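Side-chain contacts in beta-n-acetylhexosaminidase (Streptococcus pneumoniae, PDB 4AZI), which probably removes terminal beta-linked N-acetylglucosamine from glycans, as a family 20 exo-beta-N-acetylhexosaminidase catalytic module: residues 123-128 against 135-140; 139-144 against 194-199; 230-235 against 239-244. The protein carries 2 engineered substitutions. All coordinates share one frame; numbering follows the deposited sequence.

Contact 1. Residues 123-128 against 135-140; sequences AMLVAM and NPQAHF
Leu125 and Met128 pack on Pro136 and Gln137 in a buried, apolar contact between helix 122-130 and the chain entering strand 137-139. It lies in the long connection between barrel strands 110-117 and 176-180 of the TIM-barrel catalytic domain. The chain leaves helix 122-130, turns, and comes back past it as strand 137-139. The two segments share no hydrogen bond; van der Waals packing joins them. Pro136 takes the central place. Pro136 CB meets Met128 CE at 3.6 Å and Leu125 CD2 at 4.1 Å, so the two helix side chains reach the same ring carbon. Pro136 CG rests on the helix backbone, 3.5 Å from Leu125 O. Met128 gets there by a bend near its end: chi3 of -78° turns CE toward the proline, and the two side chains run past each other in opposite directions. The two Leu125 methyls touch different residues. Leu125 CD2 lies beside the proline backbone, 3.8 Å from Pro136 O. Leu125 CD1 reaches the next residue and touches Gln137 CG at 4.1 Å. Gln137 thus offers its aliphatic part to the leucine. Its chain bends at chi2 (93°), and its amide NE2 is hydrogen-bonded to Glu129 OE2, one residue past the helix segment. This polar link ties the strand to the same helix beside the apolar patch. Around the contact, helix 153-170 packs on Met128 through Ala155, Phe158 and Val159, and on Pro136 through Ala155. Met148 of strand 147-148 touches Leu125. Helix 69-83 meets Ala123 and Ala127 of helix 122-130.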
loop_
_atom_site.group_PDB
_atom_site.type_symbol
_atom_site.label_atom_id
_atom_site.label_comp_id
_atom_site.label_asym_id
_atom_site.label_seq_id
_atom_site.Cartn_x
_atom_site.Cartn_y
_atom_site.Cartn_z
ATOM N N ALA A 123 12.022 2.637 -12.910
ATOM C CA ALA A 123 13.092 3.473 -12.376
ATOM C C ALA A 123 14.318 2.655 -12.007
ATOM O O ALA A 123 15.440 3.059 -12.311
ATOM C CB ALA A 123 12.599 4.283 -11.188
ATOM N N MET A 124 14.094 1.497 -11.382
ATOM C CA MET A 124 15.182 0.615 -10.966
ATOM C C MET A 124 15.924 0.027 -12.163
ATOM O O MET A 124 17.137 -0.152 -12.110
ATOM C CB MET A 124 14.668 -0.509 -10.061
ATOM C CG MET A 124 14.080 -0.042 -8.737
ATOM S SD MET A 124 13.715 -1.494 -7.744
ATOM C CE MET A 124 12.325 -0.959 -6.760
ATOM N N LEU A 125 15.195 -0.243 -13.244
ATOM C CA LEU A 125 15.782 -0.790 -14.470
ATOM C C LEU A 125 16.793 0.157 -15.116
ATOM O O LEU A 125 17.893 -0.255 -15.467
ATOM C CB LEU A 125 14.685 -1.175 -15.477
ATOM C CG LEU A 125 13.679 -2.264 -15.085
ATOM C CD1 LEU A 125 12.536 -2.298 -16.087
ATOM C CD2 LEU A 125 14.307 -3.646 -14.934
ATOM N N VAL A 126 16.412 1.422 -15.271
ATOM C CA VAL A 126 17.298 2.451 -15.810
ATOM C C VAL A 126 18.431 2.760 -14.826
ATOM O O VAL A 126 19.584 2.967 -15.233
ATOM C CB VAL A 126 16.503 3.739 -16.148
ATOM C CG1 VAL A 126 17.428 4.869 -16.576
ATOM C CG2 VAL A 126 15.461 3.452 -17.231
ATOM N N ALA A 127 18.102 2.792 -13.536
ATOM C CA ALA A 127 19.106 2.994 -12.498
ATOM C C ALA A 127 20.192 1.924 -12.591
ATOM O O ALA A 127 21.390 2.238 -12.530
ATOM C CB ALA A 127 18.464 2.994 -11.117
ATOM N N MET A 128 19.780 0.671 -12.765
ATOM C CA MET A 128 20.736 -0.428 -12.873
ATOM C C MET A 128 21.649 -0.273 -14.103
ATOM O O MET A 128 22.849 -0.523 -14.011
ATOM C CB MET A 128 20.023 -1.781 -12.873
ATOM C CG MET A 128 19.523 -2.221 -11.494
ATOM S SD MET A 128 19.036 -3.963 -11.435
ATOM C CE MET A 128 17.431 -3.872 -12.226
ATOM N N ASN A 135 21.158 -4.870 -19.638
ATOM C CA ASN A 135 20.010 -5.738 -19.925
ATOM C C ASN A 135 19.275 -6.266 -18.682
ATOM O O ASN A 135 19.070 -7.475 -18.549
ATOM C CB ASN A 135 20.450 -6.917 -20.806
ATOM C CG ASN A 135 21.108 -6.468 -22.091
ATOM O OD1 ASN A 135 22.240 -6.852 -22.389
ATOM N ND2 ASN A 135 20.411 -5.637 -22.850
ATOM N N PRO A 136 18.872 -5.372 -17.763
ATOM C CA PRO A 136 18.123 -5.918 -16.634
ATOM C C PRO A 136 16.672 -6.236 -16.998
ATOM O O PRO A 136 15.954 -6.817 -16.186
ATOM C CB PRO A 136 18.176 -4.787 -15.611
ATOM C CG PRO A 136 18.226 -3.553 -16.440
ATOM C CD PRO A 136 19.038 -3.909 -17.656
ATOM N N GLN A 137 16.256 -5.866 -18.206
ATOM C CA GLN A 137 14.855 -5.942 -18.604
ATOM C C GLN A 137 14.442 -7.322 -19.084
ATOM O O GLN A 137 15.183 -7.991 -19.803
ATOM C CB GLN A 137 14.534 -4.923 -19.694
ATOM C CG GLN A 137 14.793 -3.474 -19.313
ATOM C CD GLN A 137 16.179 -3.002 -19.725
ATOM O OE1 GLN A 137 17.033 -3.802 -20.103
ATOM N NE2 GLN A 137 16.406 -1.695 -19.651
ATOM N N ALA A 138 13.243 -7.732 -18.677
ATOM C CA ALA A 138 12.574 -8.863 -19.286
ATOM C C ALA A 138 12.348 -8.525 -20.753
ATOM O O ALA A 138 12.159 -7.358 -21.116
ATOM C CB ALA A 138 11.253 -9.147 -18.590
ATOM N N HIS A 139 12.373 -9.551 -21.586
ATOM C CA HIS A 139 12.316 -9.414 -23.031
ATOM C C HIS A 139 11.421 -10.495 -23.584
ATOM O O HIS A 139 11.786 -11.675 -23.591
ATOM C CB HIS A 139 13.749 -9.493 -23.566
ATOM C CG HIS A 139 13.874 -9.430 -25.072
ATOM N ND1 HIS A 139 15.050 -9.640 -25.700
ATOM C CD2 HIS A 139 12.938 -9.176 -26.068
ATOM C CE1 HIS A 139 14.877 -9.524 -27.024
ATOM N NE2 HIS A 139 13.588 -9.236 -27.252
ATOM N N PHE A 140 10.227 -10.094 -24.016
ATOM C CA PHE A 140 9.249 -11.012 -24.610
ATOM C C PHE A 140 8.851 -10.521 -26.011
ATOM O O PHE A 140 9.668 -10.592 -26.927
ATOM C CB PHE A 140 8.035 -11.205 -23.684
ATOM C CG PHE A 140 8.372 -11.866 -22.367
ATOM C CD1 PHE A 140 8.745 -13.209 -22.318
ATOM C CD2 PHE A 140 8.318 -11.149 -21.177
ATOM C CE1 PHE A 140 9.061 -13.818 -21.112
ATOM C CE2 PHE A 140 8.636 -11.758 -19.965
ATOM C CZ PHE A 140 9.005 -13.092 -19.935
#

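Contact 2. Residues 139-144 against 194-199; sequences HFDKVS and WYYLKW
Phe140 and Asp141 meet Tyr196 where the tip of a beta hairpin, strands 137-139 and 143-144, lies against helix 193-199. Both elements belong to the segments that follow barrel strands in this TIM-barrel domain. The contact is at the surface, and Tyr196 supplies the direct side-chain contacts of the helix. The first interaction is aromatic. Tyr196 turns its ring edge toward the face of Phe140 in an offset edge-to-face pair, with centroids 5.6 Å apart and planes at 75°. The leading edge atom is Tyr196 CD2, which lies 3.8 Å from Phe140 CD1. Tyr196 CB sits over the same phenylalanine ring, offset toward its rim. Phe140 CB also meets Tyr196 CD2, so the phenylalanine packs along the near side of the tyrosine. Thr189 of helix 186-189 touches both side chains, and Tyr184 also packs on Phe140. The second interaction is polar. Asp141 comes to the far end of the tyrosine and accepts a hydrogen bond from its hydroxyl. Its side chain crosses that of Tyr196 at about a right angle, with OD1 at the ring edge. The negative carboxylate probably fixes the direction of that hydroxyl. The carboxylate plane is turned 66° from the ring. Tyr196 OH lies 2.9 Å from Asp141 OD1, on the syn side of that oxygen and 20° out of the carboxylate plane, with Asp141 OD2 only slightly farther at 3.0 Å.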
loop_
_atom_site.group_PDB
_atom_site.type_symbol
_atom_site.label_atom_id
_atom_site.label_comp_id
_atom_site.label_asym_id
_atom_site.label_seq_id
_atom_site.Cartn_x
_atom_site.Cartn_y
_atom_site.Cartn_z
ATOM N N HIS A 139 12.373 -9.551 -21.586
ATOM C CA HIS A 139 12.316 -9.414 -23.031
ATOM C C HIS A 139 11.421 -10.495 -23.584
ATOM O O HIS A 139 11.786 -11.675 -23.591
ATOM C CB HIS A 139 13.749 -9.493 -23.566
ATOM C CG HIS A 139 13.874 -9.430 -25.072
ATOM N ND1 HIS A 139 15.050 -9.640 -25.700
ATOM C CD2 HIS A 139 12.938 -9.176 -26.068
ATOM C CE1 HIS A 139 14.877 -9.524 -27.024
ATOM N NE2 HIS A 139 13.588 -9.236 -27.252
ATOM N N PHE A 140 10.227 -10.094 -24.016
ATOM C CA PHE A 140 9.249 -11.012 -24.610
ATOM C C PHE A 140 8.851 -10.521 -26.011
ATOM O O PHE A 140 9.668 -10.592 -26.927
ATOM C CB PHE A 140 8.035 -11.205 -23.684
ATOM C CG PHE A 140 8.372 -11.866 -22.367
ATOM C CD1 PHE A 140 8.745 -13.209 -22.318
ATOM C CD2 PHE A 140 8.318 -11.149 -21.177
ATOM C CE1 PHE A 140 9.061 -13.818 -21.112
ATOM C CE2 PHE A 140 8.636 -11.758 -19.965
ATOM C CZ PHE A 140 9.005 -13.092 -19.935
ATOM N N ASP A 141 7.624 -10.019 -26.177
ATOM C CA ASP A 141 7.175 -9.431 -27.449
ATOM C C ASP A 141 8.006 -8.218 -27.833
ATOM O O ASP A 141 8.091 -7.853 -29.008
ATOM C CB ASP A 141 5.721 -8.979 -27.361
ATOM C CG ASP A 141 4.748 -10.125 -27.261
ATOM O OD1 ASP A 141 5.173 -11.302 -27.224
ATOM O OD2 ASP A 141 3.542 -9.830 -27.210
ATOM N N LYS A 142 8.560 -7.572 -26.813
ATOM C CA LYS A 142 9.530 -6.497 -26.958
ATOM C C LYS A 142 10.318 -6.404 -25.664
ATOM O O LYS A 142 10.034 -7.132 -24.705
ATOM C CB LYS A 142 8.845 -5.165 -27.264
ATOM C CG LYS A 142 7.867 -4.669 -26.209
ATOM C CD LYS A 142 7.662 -3.167 -26.353
ATOM C CE LYS A 142 6.466 -2.702 -25.545
ATOM N NZ LYS A 142 6.415 -1.221 -25.388
ATOM N N VAL A 143 11.312 -5.521 -25.642
ATOM C CA VAL A 143 12.035 -5.232 -24.412
ATOM C C VAL A 143 11.115 -4.451 -23.482
ATOM O O VAL A 143 10.595 -3.394 -23.848
ATOM C CB VAL A 143 13.349 -4.474 -24.688
ATOM C CG1 VAL A 143 14.036 -4.081 -23.385
ATOM C CG2 VAL A 143 14.275 -5.336 -25.542
ATOM N N SER A 144 10.888 -5.000 -22.292
ATOM C CA SER A 144 9.995 -4.367 -21.324
ATOM C C SER A 144 10.612 -3.098 -20.758
ATOM O O SER A 144 11.830 -3.003 -20.579
ATOM C CB SER A 144 9.654 -5.331 -20.183
ATOM O OG SER A 144 8.972 -4.649 -19.145
ATOM N N TRP A 194 1.835 -13.799 -16.839
ATOM C CA TRP A 194 1.891 -15.122 -16.195
ATOM C C TRP A 194 1.861 -16.252 -17.183
ATOM O O TRP A 194 2.587 -17.249 -17.032
ATOM C CB TRP A 194 0.781 -15.251 -15.146
ATOM C CG TRP A 194 0.741 -14.016 -14.280
ATOM C CD1 TRP A 194 -0.223 -13.010 -14.261
ATOM C CD2 TRP A 194 1.776 -13.564 -13.357
ATOM N NE1 TRP A 194 0.126 -12.010 -13.378
ATOM C CE2 TRP A 194 1.309 -12.285 -12.803
ATOM C CE3 TRP A 194 2.986 -14.085 -12.925
ATOM C CZ2 TRP A 194 2.041 -11.585 -11.865
ATOM C CZ3 TRP A 194 3.717 -13.363 -11.974
ATOM C CH2 TRP A 194 3.255 -12.138 -11.467
ATOM N N TYR A 195 1.022 -16.110 -18.203
ATOM C CA TYR A 195 1.008 -17.032 -19.327
ATOM C C TYR A 195 2.403 -17.114 -19.980
ATOM O O TYR A 195 2.872 -18.202 -20.282
ATOM C CB TYR A 195 -0.087 -16.641 -20.331
ATOM C CG TYR A 195 -0.228 -17.586 -21.509
ATOM C CD1 TYR A 195 -0.605 -18.918 -21.329
ATOM C CD2 TYR A 195 0.010 -17.140 -22.805
ATOM C CE1 TYR A 195 -0.732 -19.783 -22.413
ATOM C CE2 TYR A 195 -0.109 -17.994 -23.891
ATOM C CZ TYR A 195 -0.474 -19.313 -23.689
ATOM O OH TYR A 195 -0.592 -20.142 -24.774
ATOM N N TYR A 196 3.082 -15.981 -20.147
ATOM C CA TYR A 196 4.431 -15.972 -20.751
ATOM C C TYR A 196 5.493 -16.633 -19.869
ATOM O O TYR A 196 6.335 -17.385 -20.372
ATOM C CB TYR A 196 4.873 -14.560 -21.130
ATOM C CG TYR A 196 4.335 -14.051 -22.451
ATOM C CD1 TYR A 196 2.962 -13.881 -22.656
ATOM C CD2 TYR A 196 5.201 -13.704 -23.486
ATOM C CE1 TYR A 196 2.472 -13.399 -23.862
ATOM C CE2 TYR A 196 4.717 -13.207 -24.692
ATOM C CZ TYR A 196 3.355 -13.060 -24.872
ATOM O OH TYR A 196 2.864 -12.572 -26.062
ATOM N N LEU A 197 5.440 -16.372 -18.560
ATOM C CA LEU A 197 6.304 -17.065 -17.607
ATOM C C LEU A 197 6.162 -18.586 -17.685
ATOM O O LEU A 197 7.169 -19.290 -17.764
ATOM C CB LEU A 197 6.048 -16.596 -16.169
ATOM C CG LEU A 197 6.609 -15.241 -15.722
ATOM C CD1 LEU A 197 6.194 -15.001 -14.283
ATOM C CD2 LEU A 197 8.127 -15.190 -15.849
ATOM N N LYS A 198 4.929 -19.092 -17.675
ATOM C CA LYS A 198 4.707 -20.546 -17.717
ATOM C C LYS A 198 5.201 -21.151 -19.033
ATOM O O LYS A 198 5.858 -22.203 -19.039
ATOM C CB LYS A 198 3.233 -20.906 -17.451
ATOM C CG LYS A 198 2.820 -20.677 -16.000
ATOM C CD LYS A 198 1.508 -21.365 -15.635
ATOM C CE LYS A 198 1.341 -21.385 -14.119
ATOM N NZ LYS A 198 -0.027 -21.742 -13.623
ATOM N N TRP A 199 4.895 -20.458 -20.127
ATOM C CA TRP A 199 5.327 -20.826 -21.475
ATOM C C TRP A 199 6.815 -20.993 -21.553
ATOM O O TRP A 199 7.308 -21.942 -22.156
ATOM C CB TRP A 199 4.882 -19.756 -22.467
ATOM C CG TRP A 199 5.191 -20.078 -23.911
ATOM C CD1 TRP A 199 6.394 -19.893 -24.589
ATOM C CD2 TRP A 199 4.280 -20.652 -24.904
ATOM N NE1 TRP A 199 6.288 -20.303 -25.893
ATOM C CE2 TRP A 199 5.048 -20.770 -26.147
ATOM C CE3 TRP A 199 2.951 -21.065 -24.889
ATOM C CZ2 TRP A 199 4.492 -21.278 -27.310
ATOM C CZ3 TRP A 199 2.401 -21.581 -26.072
ATOM C CH2 TRP A 199 3.156 -21.681 -27.251
#

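Contact 3. Residues 230-235 against 239-244; sequences GFYYED and VQFDKD
Tyr232 OH has three polar partners, all from 239-244, and this makes its phenol the polar centre of the contact. Both segments belong to one long loop between barrel strands 223-227 and 246-249 of the TIM barrel. The backbone N of Phe241 gives an almost straight bond to the hydroxyl: Phe241 N lies 2.9 Å from Tyr232 OH, at 177°. Lys243 NZ gives a weak bond to the same oxygen. Tyr232 OH in turn gives a weak one to Gln240 OE1, which lies near the plane of the phenol ring. The lysine reaches back through bends at chi2 and chi4, and Lys243 NZ also gives a hydrogen bond to Phe241 O, 2.7 Å away. Gln240 NE2 is held by Asp237 O, so both ends of the amide have a partner, the tyrosine one weak. Next to these bonds Phe231, Tyr232 and Phe241 form an aromatic cluster. Phe241 CD1 lies over the face of Tyr232, and the ring planes are 58° apart. Phe231 CD2 packs on Phe241 CD2 at 3.7 Å. Phe231 CA makes a CH-pi contact over the centre of the Phe241 ring, 4.2 Å from its centroid. Phe206 and Ala207 of helix 203-219 pack on Phe241. Asp242 and Asp244 both form salt bridges to Lys218 of that helix. Asp242 also forms an Asx turn: Asp242 OD1 accepts from Asp244 N, 2.7 Å away.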
loop_
_atom_site.group_PDB
_atom_site.type_symbol
_atom_site.label_atom_id
_atom_site.label_comp_id
_atom_site.label_asym_id
_atom_site.label_seq_id
_atom_site.Cartn_x
_atom_site.Cartn_y
_atom_site.Cartn_z
ATOM N N GLY A 230 0.359 -13.039 -8.956
ATOM C CA GLY A 230 1.357 -14.048 -9.262
ATOM C C GLY A 230 1.209 -15.327 -8.477
ATOM O O GLY A 230 1.948 -16.272 -8.709
ATOM N N PHE A 231 0.267 -15.362 -7.537
ATOM C CA PHE A 231 0.156 -16.486 -6.606
ATOM C C PHE A 231 -0.799 -17.572 -7.092
ATOM O O PHE A 231 -1.990 -17.322 -7.301
ATOM C CB PHE A 231 -0.246 -15.991 -5.208
ATOM C CG PHE A 231 0.854 -15.262 -4.477
ATOM C CD1 PHE A 231 1.186 -13.950 -4.813
ATOM C CD2 PHE A 231 1.563 -15.891 -3.458
ATOM C CE1 PHE A 231 2.205 -13.281 -4.144
ATOM C CE2 PHE A 231 2.577 -15.227 -2.779
ATOM C CZ PHE A 231 2.902 -13.917 -3.122
ATOM N N TYR A 232 -0.264 -18.777 -7.249
ATOM C CA TYR A 232 -1.022 -19.932 -7.721
ATOM C C TYR A 232 -1.856 -19.607 -8.945
ATOM O O TYR A 232 -3.070 -19.786 -8.952
ATOM C CB TYR A 232 -1.868 -20.513 -6.582
ATOM C CG TYR A 232 -0.989 -21.106 -5.512
ATOM C CD1 TYR A 232 -0.582 -22.433 -5.585
ATOM C CD2 TYR A 232 -0.531 -20.331 -4.448
ATOM C CE1 TYR A 232 0.247 -22.975 -4.627
ATOM C CE2 TYR A 232 0.293 -20.869 -3.479
ATOM C CZ TYR A 232 0.675 -22.194 -3.577
ATOM O OH TYR A 232 1.495 -22.745 -2.635
ATOM N N TYR A 233 -1.189 -19.104 -9.979
ATOM C CA TYR A 233 -1.873 -18.677 -11.201
ATOM C C TYR A 233 -2.718 -19.827 -11.731
ATOM O O TYR A 233 -2.289 -20.986 -11.695
ATOM C CB TYR A 233 -0.857 -18.215 -12.249
ATOM C CG TYR A 233 -1.471 -17.678 -13.526
ATOM C CD1 TYR A 233 -2.074 -16.416 -13.563
ATOM C CD2 TYR A 233 -1.429 -18.422 -14.701
ATOM C CE1 TYR A 233 -2.622 -15.916 -14.743
ATOM C CE2 TYR A 233 -1.976 -17.939 -15.881
ATOM C CZ TYR A 233 -2.573 -16.691 -15.899
ATOM O OH TYR A 233 -3.113 -16.224 -17.071
ATOM N N GLU A 234 -3.932 -19.491 -12.163
ATOM C CA GLU A 234 -4.906 -20.441 -12.732
ATOM C C GLU A 234 -5.254 -21.642 -11.825
ATOM O O GLU A 234 -5.521 -22.746 -12.314
ATOM C CB GLU A 234 -4.489 -20.876 -14.153
ATOM C CG GLU A 234 -5.660 -20.901 -15.141
ATOM C CD GLU A 234 -5.245 -21.153 -16.583
ATOM O OE1 GLU A 234 -4.097 -20.833 -16.965
ATOM O OE2 GLU A 234 -6.078 -21.671 -17.349
ATOM N N ASP A 235 -5.264 -21.396 -10.510
ATOM C CA ASP A 235 -5.588 -22.394 -9.473
ATOM C C ASP A 235 -4.738 -23.675 -9.554
ATOM O O ASP A 235 -5.226 -24.751 -9.240
ATOM C CB ASP A 235 -7.089 -22.774 -9.483
ATOM C CG ASP A 235 -8.021 -21.585 -9.323
ATOM O OD1 ASP A 235 -7.603 -20.532 -8.776
ATOM O OD2 ASP A 235 -9.200 -21.723 -9.738
ATOM N N VAL A 239 3.788 -25.279 -8.623
ATOM C CA VAL A 239 4.769 -24.305 -8.144
ATOM C C VAL A 239 4.228 -23.737 -6.827
ATOM O O VAL A 239 3.094 -23.275 -6.761
ATOM C CB VAL A 239 5.025 -23.194 -9.190
ATOM C CG1 VAL A 239 5.828 -22.045 -8.599
ATOM C CG2 VAL A 239 5.745 -23.766 -10.402
ATOM N N GLN A 240 5.029 -23.804 -5.773
ATOM C CA GLN A 240 4.528 -23.532 -4.431
ATOM C C GLN A 240 4.958 -22.158 -3.929
ATOM O O GLN A 240 6.058 -21.708 -4.224
ATOM C CB GLN A 240 4.969 -24.633 -3.462
ATOM C CG GLN A 240 3.885 -25.053 -2.479
ATOM C CD GLN A 240 2.680 -25.722 -3.141
ATOM O OE1 GLN A 240 1.556 -25.647 -2.630
ATOM N NE2 GLN A 240 2.909 -26.388 -4.275
ATOM N N PHE A 241 4.084 -21.494 -3.178
ATOM C CA PHE A 241 4.391 -20.155 -2.655
ATOM C C PHE A 241 4.385 -20.136 -1.128
ATOM O O PHE A 241 3.731 -20.976 -0.498
ATOM C CB PHE A 241 3.420 -19.107 -3.215
ATOM C CG PHE A 241 3.614 -18.810 -4.680
ATOM C CD1 PHE A 241 3.084 -19.654 -5.657
ATOM C CD2 PHE A 241 4.320 -17.677 -5.090
ATOM C CE1 PHE A 241 3.265 -19.379 -7.010
ATOM C CE2 PHE A 241 4.494 -17.391 -6.443
ATOM C CZ PHE A 241 3.971 -18.247 -7.406
ATOM N N ASP A 242 5.137 -19.188 -0.558
ATOM C CA ASP A 242 5.205 -18.915 0.889
ATOM C C ASP A 242 3.789 -18.674 1.422
ATOM O O ASP A 242 3.069 -17.812 0.920
ATOM C CB ASP A 242 6.101 -17.681 1.119
ATOM C CG ASP A 242 6.359 -17.372 2.601
ATOM O OD1 ASP A 242 5.406 -17.347 3.394
ATOM O OD2 ASP A 242 7.522 -17.106 2.976
ATOM N N LYS A 243 3.371 -19.439 2.426
ATOM C CA LYS A 243 1.990 -19.301 2.915
ATOM C C LYS A 243 1.774 -18.115 3.878
ATOM O O LYS A 243 0.640 -17.785 4.194
ATOM C CB LYS A 243 1.480 -20.601 3.539
ATOM C CG LYS A 243 1.582 -21.837 2.647
ATOM C CD LYS A 243 0.904 -21.657 1.295
ATOM C CE LYS A 243 1.035 -22.913 0.457
ATOM N NZ LYS A 243 2.459 -23.271 0.171
ATOM N N ASP A 244 2.852 -17.476 4.325
ATOM C CA ASP A 244 2.754 -16.372 5.307
ATOM C C ASP A 244 2.434 -14.997 4.737
ATOM O O ASP A 244 2.217 -14.065 5.496
ATOM C CB ASP A 244 4.044 -16.242 6.123
ATOM C CG ASP A 244 4.333 -17.458 6.966
ATOM O OD1 ASP A 244 3.384 -18.123 7.420
ATOM O OD2 ASP A 244 5.526 -17.732 7.178
#

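Overall arrangement
All three contacts lie in connections that follow barrel strands 110-117, 176-180 and 223-227, and they come along the chain in numerical order. Contacts 1 and 2 share His139 and Phe140, and their centres are about 14 Å apart. The hairpin of strands 137-139 and 143-144 joins them. Contacts 2 and 3 have centres about 19 Å apart and touch where Trp194 packs on Gly230 and Tyr233. Contacts 1 and 3 do not touch; their centres are about 25 Å apart. Segment 194-199 thus touches contact 3 through Trp194, while segment 139-144 joins contact 1. Trp194 NE1 is also hydrogen-bonded to Tyr257 OH, and Tyr257 lines the inhibitor pocket.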